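Local coordinates for protein putative NADPH:quinone oxidoreductase (Ralstonia eutropha, PDB 3IUP) that binds NADPH and probably catalyses the NADPH-dependent reduction of quinones or related substrates, at residues 11-14 with 15-19; 55-58 with 59-62; 123-126 with 127-130. All blocks are in the same frame, centred on the assembly; numbering follows the deposited sequence.

Interaction 1. Residues 11-14 with 15-19; sequences RIKS and SGELE
Two carboxylates grip the ammonium of Lys-13 at the end of a tight beta hairpin: NZ lies 2.7 Å from OE1 of Glu-19 and 3.0 Å from OE2 of Glu-17, and it meets each oxygen nearly along the C-O axis. The result is a three-residue salt-bridge network. CB of Lys-13 points toward the second strand, and with CG beside the backbone N (chi1 -50°) the extended chain continues alongside Glu-17 in the same direction, while Glu-19 comes across it at a slant. Two carboxylates beside one ammonium should help to keep the lysine charged.

The backbone supplies the frame. Arg-11 and Glu-19 form an antiparallel hydrogen-bonded pair, and Lys-13 N donates to Glu-17 O at 2.9 Å. A type I turn from Lys-13 to Gly-16, closed by Gly-16 N on Lys-13 O (2.9 Å), reverses the chain; with Gly-16 as a G1 beta bulge it makes a 3:5 hairpin. Gly-16 takes left-handed backbone angles (phi 93°), at which a CB would be jammed against the carbonyl O of Ser-15. On the opposite face from Arg-11 and Glu-19, Ile-12 CG1 packs against Leu-18 CD1 at 3.7 Å.

The hairpin joins strands 4-12 and 17-26 of an antiparallel five-stranded sheet: strand 70-75 flanks Glu-17 and Glu-19, and Asp-89, just before strand 90-93, takes the hydroxyl of Ser-14.

Interaction 2. Residues 55-58 with 59-62; sequences AADM and STAK
Hydrogen bonds to Asp-57 and Met-58 fold this segment into two overlapping type I turns, Asp-57 to Thr-60 and Met-58 to Ala-61. The carbonyl O of Asp-57 accepts twice from one residue: Thr-60 OG1 reaches it at 2.8 Å, nearly in line with the C=O bond, whereas Thr-60 N, at 2.9 Å, sits 44° above the carbonyl plane. The hydroxyl arrives there because OG1 lies between the backbone N and the carbonyl carbon (chi1 79°), which turns it back on the first residue of its own turn. The second turn is closed by Ala-61 N on Met-58 O at 2.9 Å, again from well above the carbonyl plane.

Side-chain bonding adds a second clasp. Ser-59 OG donates to Asp-57 OD1 at 2.8 Å, approaching from above the carboxylate plane. The same oxygen takes Ser-59 N only weakly, at 3.3 Å, in the manner of an Asx turn.

Van der Waals contact is slighter. The methyl of Thr-60, CG2, lies 3.6 Å from the carboxylate oxygen OD2 of Asp-57, the two side chains crossing at about a right angle. The one apolar pair joins selenomethionine Met-58, bent at chi2 and chi3, to Ala-61; its CE is modelled closer to Ala-61 CB than two carbons normally come, so the exact geometry is doubtful.

These turns carry the chain from helix 46-53 into strand 61-65, the outermost strand, within this chain, of the antiparallel sheet. Neighbouring strand 70-75 packs on Met-58, Thr-60 and Ala-61, and its Arg-75 N donates to Thr-60 OG1.

Interaction 3. Residues 123-126 with 127-130; sequences GGAM and YSQY
Ser-128 OG donates a bond of 2.6 Å to Ala-125 O, the shorter of the two hydrogen bonds between 123-126 and 127-130. The hydroxyl comes in 43° above the carbonyl plane, so it does not sit on a lone pair. It is put there by the serine CB, which points back toward 123-126, and by a first torsion that leaves OG beside the backbone N (chi1 -56°). A second, weak bond joins Ser-128 N to Met-126 O at 2.9 Å with an angle of only 127° at the hydrogen; it closes an inverse gamma turn centred on Tyr-127. Two successive carbonyls are thus engaged by one serine.

Packing follows the turn. The CB of Tyr-127 points away from 123-126, yet CD1 comes 3.7 Å from Met-126 C. The hydroxyl is hydrogen-bonded to Pro-43 O, which probably helps to hold the far end of the ring.

The loop, part of the GroES-like domain, lies between strands 118-121 and 130-134 and bridges two sheets: strand 34-43 takes selenomethionine Met-126 through Ile-39 and Ser-42, while backbone bonds tie Tyr-127 to Leu-8 of strand 4-12 and to Val-94, and Met-126 to Gly-95.

Interactions 1 and 2 touch directly, with centres 11 Å apart: CD2 of Leu-18 packs at 3.8 Å on CB of Ala-56 and at 4.0 Å on SE of Met-58. The hairpin end and the double turn thus meet at the same antiparallel sheet, and Arg-75 serves both, binding Ser-15 O through its side chain and Thr-60 OG1 through its amide. Interaction 3 stands apart, its nearest atoms about 12 Å from interaction 1 and about 13 Å from interaction 2, although strand 4-12 runs from beside it to the hairpin. The Tyr-127 side chain of interaction 3 stays about 10 Å from a bound NADPH, too far for contact.

Interaction 1. Residues 11-14 with 15-19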
loop_
_atom_site.group_PDB
_atom_site.type_symbol
_atom_site.label_atom_id
_atom_site.label_comp_id
_atom_site.label_asym_id
_atom_site.label_seq_id
_atom_site.Cartn_x
_atom_site.Cartn_y
_atom_site.Cartn_z
ATOM N N ARG A 11 -27.724 -8.603 16.487
ATOM C CA ARG A 11 -28.366 -7.306 16.296
ATOM C C ARG A 11 -27.626 -6.213 17.058
ATOM O O ARG A 11 -27.550 -6.234 18.285
ATOM C CB ARG A 11 -29.818 -7.396 16.758
ATOM C CG ARG A 11 -30.680 -6.311 16.199
ATOM C CD ARG A 11 -32.170 -6.614 16.242
ATOM N NE ARG A 11 -32.804 -5.361 15.923
ATOM C CZ ARG A 11 -33.401 -4.580 16.815
ATOM N NH1 ARG A 11 -33.579 -4.990 18.079
ATOM N NH2 ARG A 11 -33.872 -3.420 16.422
ATOM N N ILE A 12 -27.066 -5.256 16.324
ATOM C CA ILE A 12 -26.525 -4.039 16.992
ATOM C C ILE A 12 -27.556 -2.939 16.827
ATOM O O ILE A 12 -27.903 -2.542 15.704
ATOM C CB ILE A 12 -25.146 -3.608 16.478
ATOM C CG1 ILE A 12 -24.147 -4.715 16.788
ATOM C CG2 ILE A 12 -24.745 -2.221 17.145
ATOM C CD1 ILE A 12 -22.841 -4.482 16.267
ATOM N N LYS A 13 -28.016 -2.435 17.956
ATOM C CA LYS A 13 -29.104 -1.485 18.005
ATOM C C LYS A 13 -28.573 -0.061 18.110
ATOM O O LYS A 13 -27.427 0.189 18.531
ATOM C CB LYS A 13 -29.998 -1.811 19.178
ATOM C CG LYS A 13 -30.393 -3.242 19.213
ATOM C CD LYS A 13 -31.140 -3.622 20.432
ATOM C CE LYS A 13 -31.282 -5.129 20.504
ATOM N NZ LYS A 13 -32.130 -5.512 21.647
ATOM N N SER A 14 -29.420 0.882 17.722
ATOM C CA SER A 14 -29.057 2.276 17.759
ATOM C C SER A 14 -28.802 2.699 19.200
ATOM O O SER A 14 -28.076 3.653 19.420
ATOM C CB SER A 14 -30.156 3.120 17.095
ATOM O OG SER A 14 -29.975 3.000 15.690
ATOM N N SER A 15 -29.397 1.987 20.153
ATOM C CA SER A 15 -29.136 2.180 21.587
ATOM C C SER A 15 -27.689 1.890 22.049
ATOM O O SER A 15 -27.350 2.213 23.198
ATOM C CB SER A 15 -30.080 1.293 22.383
ATOM O OG SER A 15 -29.753 -0.081 22.262
ATOM N N GLY A 16 -26.843 1.305 21.192
ATOM C CA GLY A 16 -25.459 0.974 21.560
ATOM C C GLY A 16 -25.328 -0.447 22.087
ATOM O O GLY A 16 -24.258 -0.844 22.543
ATOM N N GLU A 17 -26.406 -1.221 22.023
ATOM C CA GLU A 17 -26.424 -2.573 22.545
ATOM C C GLU A 17 -26.313 -3.597 21.411
ATOM O O GLU A 17 -27.008 -3.504 20.440
ATOM C CB GLU A 17 -27.701 -2.820 23.315
ATOM C CG GLU A 17 -27.932 -4.275 23.750
ATOM C CD GLU A 17 -29.261 -4.509 24.483
ATOM O OE1 GLU A 17 -29.332 -4.141 25.672
ATOM O OE2 GLU A 17 -30.227 -5.102 23.905
ATOM N N LEU A 18 -25.439 -4.575 21.594
ATOM C CA LEU A 18 -25.419 -5.819 20.827
ATOM C C LEU A 18 -26.320 -6.825 21.533
ATOM O O LEU A 18 -26.199 -7.009 22.713
ATOM C CB LEU A 18 -23.987 -6.375 20.748
ATOM C CG LEU A 18 -23.873 -7.801 20.189
ATOM C CD1 LEU A 18 -24.234 -7.851 18.708
ATOM C CD2 LEU A 18 -22.501 -8.440 20.408
ATOM N N GLU A 19 -27.275 -7.417 20.815
ATOM C CA GLU A 19 -28.028 -8.588 21.252
ATOM C C GLU A 19 -27.805 -9.780 20.294
ATOM O O GLU A 19 -28.040 -9.686 19.069
ATOM C CB GLU A 19 -29.531 -8.297 21.376
ATOM C CG GLU A 19 -30.341 -9.513 21.846
ATOM C CD GLU A 19 -31.861 -9.315 21.905
ATOM O OE1 GLU A 19 -32.355 -8.189 21.686
ATOM O OE2 GLU A 19 -32.589 -10.283 22.177
#

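Interaction 2. Residues 55-58 with 59-62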
loop_
_atom_site.group_PDB
_atom_site.type_symbol
_atom_site.label_atom_id
_atom_site.label_comp_id
_atom_site.label_asym_id
_atom_site.label_seq_id
_atom_site.Cartn_x
_atom_site.Cartn_y
_atom_site.Cartn_z
ATOM N N ALA A 55 -18.445 -4.385 16.710
ATOM C CA ALA A 55 -17.505 -3.588 17.510
ATOM C C ALA A 55 -17.848 -3.640 18.977
ATOM O O ALA A 55 -17.405 -2.766 19.732
ATOM C CB ALA A 55 -17.505 -2.125 17.005
ATOM N N ALA A 56 -18.623 -4.632 19.435
ATOM C CA ALA A 56 -18.973 -4.702 20.841
ATOM C C ALA A 56 -17.707 -4.932 21.669
ATOM O O ALA A 56 -16.757 -5.601 21.234
ATOM C CB ALA A 56 -19.952 -5.776 21.148
ATOM N N ASP A 57 -17.712 -4.347 22.858
ATOM C CA ASP A 57 -16.642 -4.556 23.822
ATOM C C ASP A 57 -17.124 -5.794 24.603
ATOM O O ASP A 57 -17.981 -5.694 25.422
ATOM C CB ASP A 57 -16.548 -3.294 24.699
ATOM C CG ASP A 57 -15.513 -3.411 25.782
ATOM O OD1 ASP A 57 -14.945 -4.538 25.895
ATOM O OD2 ASP A 57 -15.302 -2.373 26.490
HETATM N N MSE A 58 -16.579 -6.967 24.300
HETATM C CA MSE A 58 -17.163 -8.233 24.823
HETATM C C MSE A 58 -16.823 -8.425 26.298
HETATM O O MSE A 58 -17.459 -9.241 27.021
HETATM C CB MSE A 58 -16.706 -9.457 23.979
HETATM C CG MSE A 58 -17.466 -9.681 22.628
HETATM SE SE MSE A 58 -19.383 -9.426 22.692
HETATM C CE MSE A 58 -20.255 -10.837 23.536
ATOM N N SER A 59 -15.873 -7.597 26.775
ATOM C CA SER A 59 -15.560 -7.556 28.186
ATOM C C SER A 59 -16.758 -7.031 28.958
ATOM O O SER A 59 -16.782 -7.160 30.157
ATOM C CB SER A 59 -14.299 -6.705 28.447
ATOM O OG SER A 59 -14.588 -5.313 28.576
ATOM N N THR A 60 -17.742 -6.434 28.261
ATOM C CA THR A 60 -19.007 -5.965 28.863
ATOM C C THR A 60 -20.205 -6.898 28.578
ATOM O O THR A 60 -21.339 -6.487 28.764
ATOM C CB THR A 60 -19.445 -4.553 28.303
ATOM O OG1 THR A 60 -20.065 -4.688 26.975
ATOM C CG2 THR A 60 -18.226 -3.570 28.260
ATOM N N ALA A 61 -19.954 -8.093 28.045
ATOM C CA ALA A 61 -21.051 -9.002 27.619
ATOM C C ALA A 61 -21.719 -9.616 28.825
ATOM O O ALA A 61 -21.095 -9.766 29.853
ATOM C CB ALA A 61 -20.531 -10.088 26.671
ATOM N N LYS A 62 -23.005 -9.926 28.696
ATOM C CA LYS A 62 -23.850 -10.431 29.766
ATOM C C LYS A 62 -24.819 -11.455 29.232
ATOM O O LYS A 62 -25.363 -11.297 28.122
ATOM C CB LYS A 62 -24.677 -9.305 30.389
ATOM C CG LYS A 62 -26.090 -9.707 30.744
ATOM C CD LYS A 62 -26.687 -8.935 31.874
ATOM C CE LYS A 62 -28.125 -9.415 32.156
ATOM N NZ LYS A 62 -29.216 -8.521 31.612
#

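Interaction 3. Residues 123-126 with 127-130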
loop_
_atom_site.group_PDB
_atom_site.type_symbol
_atom_site.label_atom_id
_atom_site.label_comp_id
_atom_site.label_asym_id
_atom_site.label_seq_id
_atom_site.Cartn_x
_atom_site.Cartn_y
_atom_site.Cartn_z
ATOM N N GLY A 123 -22.870 -19.578 1.608
ATOM C CA GLY A 123 -24.124 -18.870 1.350
ATOM C C GLY A 123 -24.364 -17.718 2.286
ATOM O O GLY A 123 -25.279 -16.929 2.062
ATOM N N GLY A 124 -23.586 -17.615 3.371
ATOM C CA GLY A 124 -23.985 -16.735 4.454
ATOM C C GLY A 124 -25.132 -17.369 5.240
ATOM O O GLY A 124 -25.814 -18.327 4.773
ATOM N N ALA A 125 -25.371 -16.830 6.434
ATOM C CA ALA A 125 -26.442 -17.323 7.315
ATOM C C ALA A 125 -26.324 -18.832 7.566
ATOM O O ALA A 125 -27.318 -19.555 7.719
ATOM C CB ALA A 125 -27.851 -16.975 6.741
HETATM N N MSE A 126 -25.094 -19.312 7.696
HETATM C CA MSE A 126 -24.898 -20.763 7.869
HETATM C C MSE A 126 -25.009 -21.233 9.306
HETATM O O MSE A 126 -25.072 -22.447 9.540
HETATM C CB MSE A 126 -23.599 -21.262 7.242
HETATM C CG MSE A 126 -23.358 -20.819 5.819
HETATM SE SE MSE A 126 -24.724 -21.612 4.609
HETATM C CE MSE A 126 -24.182 -23.317 4.691
ATOM N N TYR A 127 -25.079 -20.305 10.266
ATOM C CA TYR A 127 -25.330 -20.668 11.667
ATOM C C TYR A 127 -26.863 -20.782 11.855
ATOM O O TYR A 127 -27.525 -19.911 12.436
ATOM C CB TYR A 127 -24.750 -19.690 12.666
ATOM C CG TYR A 127 -23.252 -19.506 12.563
ATOM C CD1 TYR A 127 -22.437 -20.354 11.818
ATOM C CD2 TYR A 127 -22.652 -18.417 13.182
ATOM C CE1 TYR A 127 -21.067 -20.123 11.739
ATOM C CE2 TYR A 127 -21.302 -18.192 13.100
ATOM C CZ TYR A 127 -20.490 -19.066 12.392
ATOM O OH TYR A 127 -19.155 -18.788 12.290
ATOM N N SER A 128 -27.379 -21.863 11.282
ATOM C CA SER A 128 -28.837 -22.055 11.036
ATOM C C SER A 128 -29.073 -23.524 10.934
ATOM O O SER A 128 -28.257 -24.255 10.366
ATOM C CB SER A 128 -29.300 -21.433 9.702
ATOM O OG SER A 128 -28.980 -20.047 9.639
ATOM N N GLN A 129 -30.201 -23.998 11.441
ATOM C CA GLN A 129 -30.479 -25.415 11.268
ATOM C C GLN A 129 -30.670 -25.808 9.800
ATOM O O GLN A 129 -30.203 -26.887 9.379
ATOM C CB GLN A 129 -31.712 -25.809 12.058
ATOM C CG GLN A 129 -31.519 -25.809 13.550
ATOM C CD GLN A 129 -32.738 -26.339 14.291
ATOM O OE1 GLN A 129 -33.467 -25.588 14.908
ATOM N NE2 GLN A 129 -32.951 -27.667 14.227
ATOM N N TYR A 130 -31.358 -24.946 9.048
ATOM C CA TYR A 130 -31.683 -25.228 7.611
ATOM C C TYR A 130 -31.419 -24.011 6.817
ATOM O O TYR A 130 -31.721 -22.907 7.291
ATOM C CB TYR A 130 -33.175 -25.590 7.447
ATOM C CG TYR A 130 -33.474 -26.902 8.073
ATOM C CD1 TYR A 130 -33.269 -28.079 7.364
ATOM C CD2 TYR A 130 -33.915 -26.976 9.392
ATOM C CE1 TYR A 130 -33.505 -29.305 7.963
ATOM C CE2 TYR A 130 -34.133 -28.190 10.009
ATOM C CZ TYR A 130 -33.930 -29.346 9.292
ATOM O OH TYR A 130 -34.139 -30.574 9.872
#